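Local coordinates for protein chitinase (PDB 4TXG) that probably hydrolyses the glycosidic bonds of chitin, as a family 18 glycoside hydrolase, at residues D502-D507 with P521-K526; G607-K612 with G620-G625. All blocks are in the same frame, centred on the assembly; numbering follows the deposited sequence.

Contact 1 (502-507 with 521-526) and contact 2 (607-612 with 620-625) follow one another along the chain, the first closing before the second opens, with centres about 12 Å apart on the same side of the molecule. Contact 1 packs a turn of the loop after strand 466-468 on the first turn of helix 522-530, between barrel strands 457-462 and 599-603 in sequence; contact 2 is a two-stranded hairpin soon after strand 599-603, the last of the parallel barrel strands in sequence. Helix 522-530 joins them directly: Trp523 CB is 3.5 Å from Phe623 O, and Lys526 CB is 3.4 Å from Tyr622 CD2. The helix start is therefore packed between the loop and the hairpin at the barrel's periphery.

Contact 1: residues D502-D507 with P521-K526; sequences DNIWHD and PMWHAK
Pro521 lies against one face of the Trp505 indole. Its CD stands 3.5 Å from the centroid of the five-membered ring and 8° off the ring normal, which identifies a CH-pi contact. CB and CG carry the same packing onward along the indole, CB meeting CZ2 and CH2 of the six-membered ring. Beside it Ile504 packs on His524. Its CD1 lies over the face of the imidazole, 3.9 Å from the centroid, a second CH-pi contact, while CG2 of Ile504 comes to 3.5 Å from His524 NE2. Chi1 of 76° sets Ile504 CG1 between the backbone N and the carbonyl carbon, and CG1 meets Pro521 CD at 3.7 Å. Trp523 adds its ring, with CG of Pro521 over the ring centre; the Trp505 and Trp523 planes stand at 89°, but their approach is oblique.

Pro521 occupies the N-cap position of helix 522-530, so the contact joins the first turn of that helix to a type I beta turn, Asn503 to His506. Both belong to the insertion between barrel strands 457-462 and 599-603, which also holds an antiparallel sheet (466-468, 556-560, 565-570 and 575-578), consistent with the alpha+beta insertion domain of many family 18 chitinases. No hydrogen bond crosses between the segments; the interface is apolar and aromatic.

Polar anchors further out fix the rings. The His524 nitrogens are both engaged, ND1 with Tyr536 OH and NE2 with Ile501 O, which sets the imidazole's rotation under Ile504. Trp505 NE1 bonds to Tyr540 OH, and Trp523 NE1 to Ala606 O. On the turn, His506 ND1 donates to Asn503 O at 2.8 Å, with the oxygen close to the imidazole plane, so Asn503 O takes both His506 ND1 and, weakly, His506 N.

Contact 2: residues G607-K612 with G620-G625; sequences GDYDWK and GEYFIG
Asp610 and Phe623 form a hydrogen-bonded antiparallel pair, N to O at 3.0 Å in both directions, in a strongly twisted pairing whose short strand axes run at 135°. This is a beta hairpin, strands 609-612 and 621-624, that makes a two-stranded sheet of its own outside the barrel. Lys612 and Glu621 form the next hydrogen-bonded pair, although only Lys612 N to Glu621 O, 2.8 Å, is strong; the return bond is weak. At the other end Gly625 N donates to Asp608 O from above the carbonyl plane.

Tyr609, Trp611 and Tyr622 make an aromatic cluster. Trp611 presents the edge of its six-membered ring to the Tyr622 face, with centroids 5.0 Å apart and planes at 78°, and CE3 lies over that face toward the rim. Chi1 of -179° puts Trp611 CG anti to its backbone N. The indole's far atoms CZ2, CZ3 and CH2 lie on Gly620 and Glu621, CZ2 being 3.7 Å from Gly620 CA. Tyr609 and Tyr622 lie side by side, pointing the same way, and meet through their CD1 atoms; Tyr609 OH is bonded to Glu582.

On the face that carries Asp610, Lys612, Glu621 and Phe623, Lys612 CG packs on Phe623 CB. Phe623 also makes a cation-pi contact with Arg615, which is salt-bridged to Glu621 OE2, an oxygen also bonded to Ser535 OG. Asp610 OD1 is hydrogen-bonded to Thr627 OG1, while OD2 accepts from Thr626 N and lies 3.2 Å from Gly625 CA.

Contact 1: residues D502-D507 with P521-K526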
loop_
_atom_site.group_PDB
_atom_site.type_symbol
_atom_site.label_atom_id
_atom_site.label_comp_id
_atom_site.label_asym_id
_atom_site.label_seq_id
_atom_site.Cartn_x
_atom_site.Cartn_y
_atom_site.Cartn_z
ATOM N N ASP A 502 7.257 -25.245 -9.950
ATOM C CA ASP A 502 7.725 -24.059 -9.227
ATOM C C ASP A 502 6.885 -22.804 -9.492
ATOM O O ASP A 502 7.267 -21.705 -9.082
ATOM C CB ASP A 502 9.177 -23.754 -9.603
ATOM C CG ASP A 502 10.125 -24.861 -9.223
ATOM O OD1 ASP A 502 9.912 -25.486 -8.157
ATOM O OD2 ASP A 502 11.085 -25.104 -9.993
ATOM N N ASN A 503 5.743 -22.956 -10.157
ATOM C CA ASN A 503 5.010 -21.799 -10.661
ATOM C C ASN A 503 3.509 -22.097 -10.800
ATOM O O ASN A 503 2.886 -21.734 -11.792
ATOM C CB ASN A 503 5.623 -21.380 -12.010
ATOM C CG ASN A 503 5.112 -20.039 -12.523
ATOM O OD1 ASN A 503 4.900 -19.095 -11.764
ATOM N ND2 ASN A 503 4.917 -19.958 -13.836
ATOM N N ILE A 504 2.926 -22.759 -9.803
ATOM C CA ILE A 504 1.587 -23.321 -9.994
ATOM C C ILE A 504 0.469 -22.282 -10.005
ATOM O O ILE A 504 -0.627 -22.564 -10.474
ATOM C CB ILE A 504 1.261 -24.403 -8.930
ATOM C CG1 ILE A 504 0.915 -23.795 -7.567
ATOM C CG2 ILE A 504 2.406 -25.404 -8.827
ATOM C CD1 ILE A 504 0.314 -24.837 -6.585
ATOM N N TRP A 505 0.744 -21.081 -9.502
ATOM C CA TRP A 505 -0.244 -20.008 -9.552
ATOM C C TRP A 505 0.066 -19.034 -10.689
ATOM O O TRP A 505 -0.197 -17.839 -10.586
ATOM C CB TRP A 505 -0.304 -19.273 -8.217
ATOM C CG TRP A 505 -1.357 -19.815 -7.300
ATOM C CD1 TRP A 505 -2.068 -20.972 -7.452
ATOM C CD2 TRP A 505 -1.821 -19.215 -6.086
ATOM N NE1 TRP A 505 -2.953 -21.125 -6.407
ATOM C CE2 TRP A 505 -2.817 -20.060 -5.554
ATOM C CE3 TRP A 505 -1.492 -18.042 -5.401
ATOM C CZ2 TRP A 505 -3.493 -19.764 -4.364
ATOM C CZ3 TRP A 505 -2.160 -17.755 -4.219
ATOM C CH2 TRP A 505 -3.150 -18.606 -3.719
ATOM N N HIS A 506 0.614 -19.563 -11.780
ATOM C CA HIS A 506 0.916 -18.758 -12.962
ATOM C C HIS A 506 -0.324 -18.168 -13.627
ATOM O O HIS A 506 -1.433 -18.699 -13.500
ATOM C CB HIS A 506 1.660 -19.599 -13.996
ATOM C CG HIS A 506 0.901 -20.814 -14.435
ATOM N ND1 HIS A 506 1.138 -22.069 -13.913
ATOM C CD2 HIS A 506 -0.104 -20.963 -15.329
ATOM C CE1 HIS A 506 0.317 -22.939 -14.473
ATOM N NE2 HIS A 506 -0.447 -22.295 -15.338
ATOM N N ASP A 507 -0.114 -17.065 -14.335
ATOM C CA ASP A 507 -1.060 -16.581 -15.329
ATOM C C ASP A 507 -0.741 -17.228 -16.677
ATOM O O ASP A 507 0.336 -17.805 -16.862
ATOM C CB ASP A 507 -1.004 -15.055 -15.447
ATOM C CG ASP A 507 -1.531 -14.351 -14.207
ATOM O OD1 ASP A 507 -2.472 -14.877 -13.578
ATOM O OD2 ASP A 507 -1.000 -13.272 -13.863
ATOM N N PRO A 521 1.197 -20.465 -4.029
ATOM C CA PRO A 521 0.678 -20.216 -2.680
ATOM C C PRO A 521 1.671 -20.750 -1.657
ATOM O O PRO A 521 2.420 -21.673 -1.993
ATOM C CB PRO A 521 -0.630 -21.010 -2.654
ATOM C CG PRO A 521 -0.389 -22.148 -3.611
ATOM C CD PRO A 521 0.459 -21.538 -4.721
ATOM N N MET A 522 1.686 -20.209 -0.440
ATOM C CA MET A 522 2.680 -20.673 0.523
ATOM C C MET A 522 2.465 -22.137 0.940
ATOM O O MET A 522 3.426 -22.807 1.341
ATOM C CB MET A 522 2.716 -19.752 1.754
ATOM C CG MET A 522 3.736 -18.596 1.614
ATOM S SD MET A 522 5.380 -19.168 1.118
ATOM C CE MET A 522 5.744 -20.310 2.444
ATOM N N TRP A 523 1.241 -22.663 0.834
ATOM C CA TRP A 523 1.086 -24.094 1.118
ATOM C C TRP A 523 1.880 -24.936 0.125
ATOM O O TRP A 523 2.446 -25.971 0.493
ATOM C CB TRP A 523 -0.380 -24.565 1.113
ATOM C CG TRP A 523 -1.383 -23.838 0.229
ATOM C CD1 TRP A 523 -2.067 -22.689 0.540
ATOM C CD2 TRP A 523 -1.888 -24.265 -1.050
ATOM N NE1 TRP A 523 -2.929 -22.361 -0.477
ATOM C CE2 TRP A 523 -2.838 -23.305 -1.466
ATOM C CE3 TRP A 523 -1.608 -25.346 -1.895
ATOM C CZ2 TRP A 523 -3.513 -23.395 -2.690
ATOM C CZ3 TRP A 523 -2.283 -25.441 -3.105
ATOM C CH2 TRP A 523 -3.223 -24.467 -3.493
ATOM N N HIS A 524 1.946 -24.501 -1.129
ATOM C CA HIS A 524 2.701 -25.281 -2.093
ATOM C C HIS A 524 4.198 -25.174 -1.796
ATOM O O HIS A 524 4.910 -26.172 -1.868
ATOM C CB HIS A 524 2.400 -24.851 -3.535
ATOM C CG HIS A 524 3.110 -25.691 -4.555
ATOM N ND1 HIS A 524 2.951 -27.053 -4.628
ATOM C CD2 HIS A 524 4.009 -25.359 -5.514
ATOM C CE1 HIS A 524 3.712 -27.533 -5.605
ATOM N NE2 HIS A 524 4.368 -26.524 -6.146
ATOM N N ALA A 525 4.669 -23.983 -1.423
ATOM C CA ALA A 525 6.066 -23.816 -1.028
ATOM C C ALA A 525 6.417 -24.674 0.193
ATOM O O ALA A 525 7.529 -25.187 0.301
ATOM C CB ALA A 525 6.365 -22.344 -0.747
ATOM N N LYS A 526 5.468 -24.826 1.112
ATOM C CA LYS A 526 5.688 -25.672 2.282
ATOM C C LYS A 526 5.769 -27.150 1.886
ATOM O O LYS A 526 6.555 -27.908 2.465
ATOM C CB LYS A 526 4.591 -25.435 3.332
ATOM C CG LYS A 526 4.784 -24.121 4.109
ATOM C CD LYS A 526 5.953 -24.279 5.078
ATOM C CE LYS A 526 6.676 -22.976 5.384
ATOM N NZ LYS A 526 7.914 -23.238 6.214
#

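Contact 2: residues G607-K612 with G620-G625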
loop_
_atom_site.group_PDB
_atom_site.type_symbol
_atom_site.label_atom_id
_atom_site.label_comp_id
_atom_site.label_asym_id
_atom_site.label_seq_id
_atom_site.Cartn_x
_atom_site.Cartn_y
_atom_site.Cartn_z
ATOM N N GLY A 607 -3.678 -17.994 -0.090
ATOM C CA GLY A 607 -2.308 -18.480 -0.033
ATOM C C GLY A 607 -1.855 -18.981 1.332
ATOM O O GLY A 607 -0.809 -19.625 1.439
ATOM N N ASP A 608 -2.616 -18.676 2.381
ATOM C CA ASP A 608 -2.246 -19.107 3.737
ATOM C C ASP A 608 -2.438 -20.623 3.844
ATOM O O ASP A 608 -3.172 -21.217 3.044
ATOM C CB ASP A 608 -3.086 -18.363 4.778
ATOM C CG ASP A 608 -2.478 -18.398 6.179
ATOM O OD1 ASP A 608 -1.423 -19.038 6.385
ATOM O OD2 ASP A 608 -3.081 -17.773 7.078
ATOM N N TYR A 609 -1.792 -21.250 4.823
ATOM C CA TYR A 609 -1.662 -22.703 4.809
ATOM C C TYR A 609 -1.926 -23.387 6.147
ATOM O O TYR A 609 -1.867 -22.758 7.197
ATOM C CB TYR A 609 -0.258 -23.082 4.322
ATOM C CG TYR A 609 0.883 -22.579 5.196
ATOM C CD1 TYR A 609 1.316 -23.317 6.300
ATOM C CD2 TYR A 609 1.542 -21.390 4.903
ATOM C CE1 TYR A 609 2.359 -22.877 7.094
ATOM C CE2 TYR A 609 2.600 -20.946 5.694
ATOM C CZ TYR A 609 2.998 -21.695 6.787
ATOM O OH TYR A 609 4.037 -21.267 7.583
ATOM N N ASP A 610 -2.230 -24.683 6.078
ATOM C CA ASP A 610 -2.260 -25.584 7.227
ATOM C C ASP A 610 -1.834 -26.975 6.785
ATOM O O ASP A 610 -1.960 -27.330 5.607
ATOM C CB ASP A 610 -3.659 -25.672 7.854
ATOM C CG ASP A 610 -3.921 -24.589 8.882
ATOM O OD1 ASP A 610 -3.054 -24.345 9.750
ATOM O OD2 ASP A 610 -5.016 -23.997 8.832
ATOM N N TRP A 611 -1.342 -27.767 7.728
ATOM C CA TRP A 611 -1.097 -29.177 7.465
ATOM C C TRP A 611 -2.414 -29.936 7.476
ATOM O O TRP A 611 -3.180 -29.855 8.439
ATOM C CB TRP A 611 -0.140 -29.772 8.499
ATOM C CG TRP A 611 0.174 -31.222 8.253
ATOM C CD1 TRP A 611 -0.315 -32.294 8.940
ATOM C CD2 TRP A 611 1.042 -31.755 7.243
ATOM N NE1 TRP A 611 0.202 -33.464 8.428
ATOM C CE2 TRP A 611 1.032 -33.158 7.384
ATOM C CE3 TRP A 611 1.822 -31.182 6.233
ATOM C CZ2 TRP A 611 1.776 -33.997 6.549
ATOM C CZ3 TRP A 611 2.559 -32.015 5.411
ATOM C CH2 TRP A 611 2.536 -33.405 5.577
ATOM N N LYS A 612 -2.676 -30.672 6.404
ATOM C CA LYS A 612 -3.902 -31.460 6.303
ATOM C C LYS A 612 -3.585 -32.951 6.279
ATOM O O LYS A 612 -3.269 -33.506 5.233
ATOM C CB LYS A 612 -4.686 -31.056 5.053
ATOM C CG LYS A 612 -5.053 -29.581 5.023
ATOM C CD LYS A 612 -6.025 -29.253 6.142
ATOM C CE LYS A 612 -6.400 -27.786 6.139
ATOM N NZ LYS A 612 -7.317 -27.456 7.265
ATOM N N GLY A 620 -0.869 -37.031 4.035
ATOM C CA GLY A 620 -0.823 -35.647 4.469
ATOM C C GLY A 620 -0.048 -34.741 3.530
ATOM O O GLY A 620 0.855 -35.191 2.820
ATOM N N GLU A 621 -0.418 -33.463 3.537
ATOM C CA GLU A 621 0.277 -32.408 2.797
ATOM C C GLU A 621 -0.250 -31.065 3.278
ATOM O O GLU A 621 -1.285 -31.006 3.947
ATOM C CB GLU A 621 0.069 -32.545 1.286
ATOM C CG GLU A 621 -1.356 -32.224 0.830
ATOM C CD GLU A 621 -1.591 -32.526 -0.644
ATOM O OE1 GLU A 621 -0.673 -33.070 -1.300
ATOM O OE2 GLU A 621 -2.700 -32.228 -1.143
ATOM N N TYR A 622 0.456 -29.988 2.945
ATOM C CA TYR A 622 -0.060 -28.655 3.217
ATOM C C TYR A 622 -1.102 -28.255 2.181
ATOM O O TYR A 622 -1.044 -28.661 1.024
ATOM C CB TYR A 622 1.058 -27.612 3.232
ATOM C CG TYR A 622 1.976 -27.695 4.427
ATOM C CD1 TYR A 622 1.654 -27.056 5.617
ATOM C CD2 TYR A 622 3.172 -28.405 4.360
ATOM C CE1 TYR A 622 2.495 -27.120 6.716
ATOM C CE2 TYR A 622 4.030 -28.468 5.454
ATOM C CZ TYR A 622 3.681 -27.826 6.627
ATOM O OH TYR A 622 4.513 -27.892 7.720
ATOM N N PHE A 623 -2.052 -27.439 2.606
ATOM C CA PHE A 623 -3.081 -26.956 1.704
ATOM C C PHE A 623 -3.605 -25.669 2.312
ATOM O O PHE A 623 -3.017 -25.145 3.266
ATOM C CB PHE A 623 -4.187 -28.003 1.520
ATOM C CG PHE A 623 -5.082 -27.758 0.320
ATOM C CD1 PHE A 623 -4.547 -27.676 -0.958
ATOM C CD2 PHE A 623 -6.452 -27.621 0.481
ATOM C CE1 PHE A 623 -5.364 -27.453 -2.060
ATOM C CE2 PHE A 623 -7.278 -27.407 -0.613
ATOM C CZ PHE A 623 -6.730 -27.321 -1.883
ATOM N N ILE A 624 -4.702 -25.172 1.759
ATOM C CA ILE A 624 -5.307 -23.929 2.202
ATOM C C ILE A 624 -5.593 -23.953 3.703
ATOM O O ILE A 624 -6.179 -24.911 4.214
ATOM C CB ILE A 624 -6.615 -23.676 1.431
ATOM C CG1 ILE A 624 -6.325 -23.489 -0.062
ATOM C CG2 ILE A 624 -7.371 -22.499 2.023
ATOM C CD1 ILE A 624 -7.595 -23.419 -0.923
ATOM N N GLY A 625 -5.161 -22.911 4.409
ATOM C CA GLY A 625 -5.357 -22.864 5.845
ATOM C C GLY A 625 -5.155 -21.479 6.409
ATOM O O GLY A 625 -5.260 -20.489 5.687
#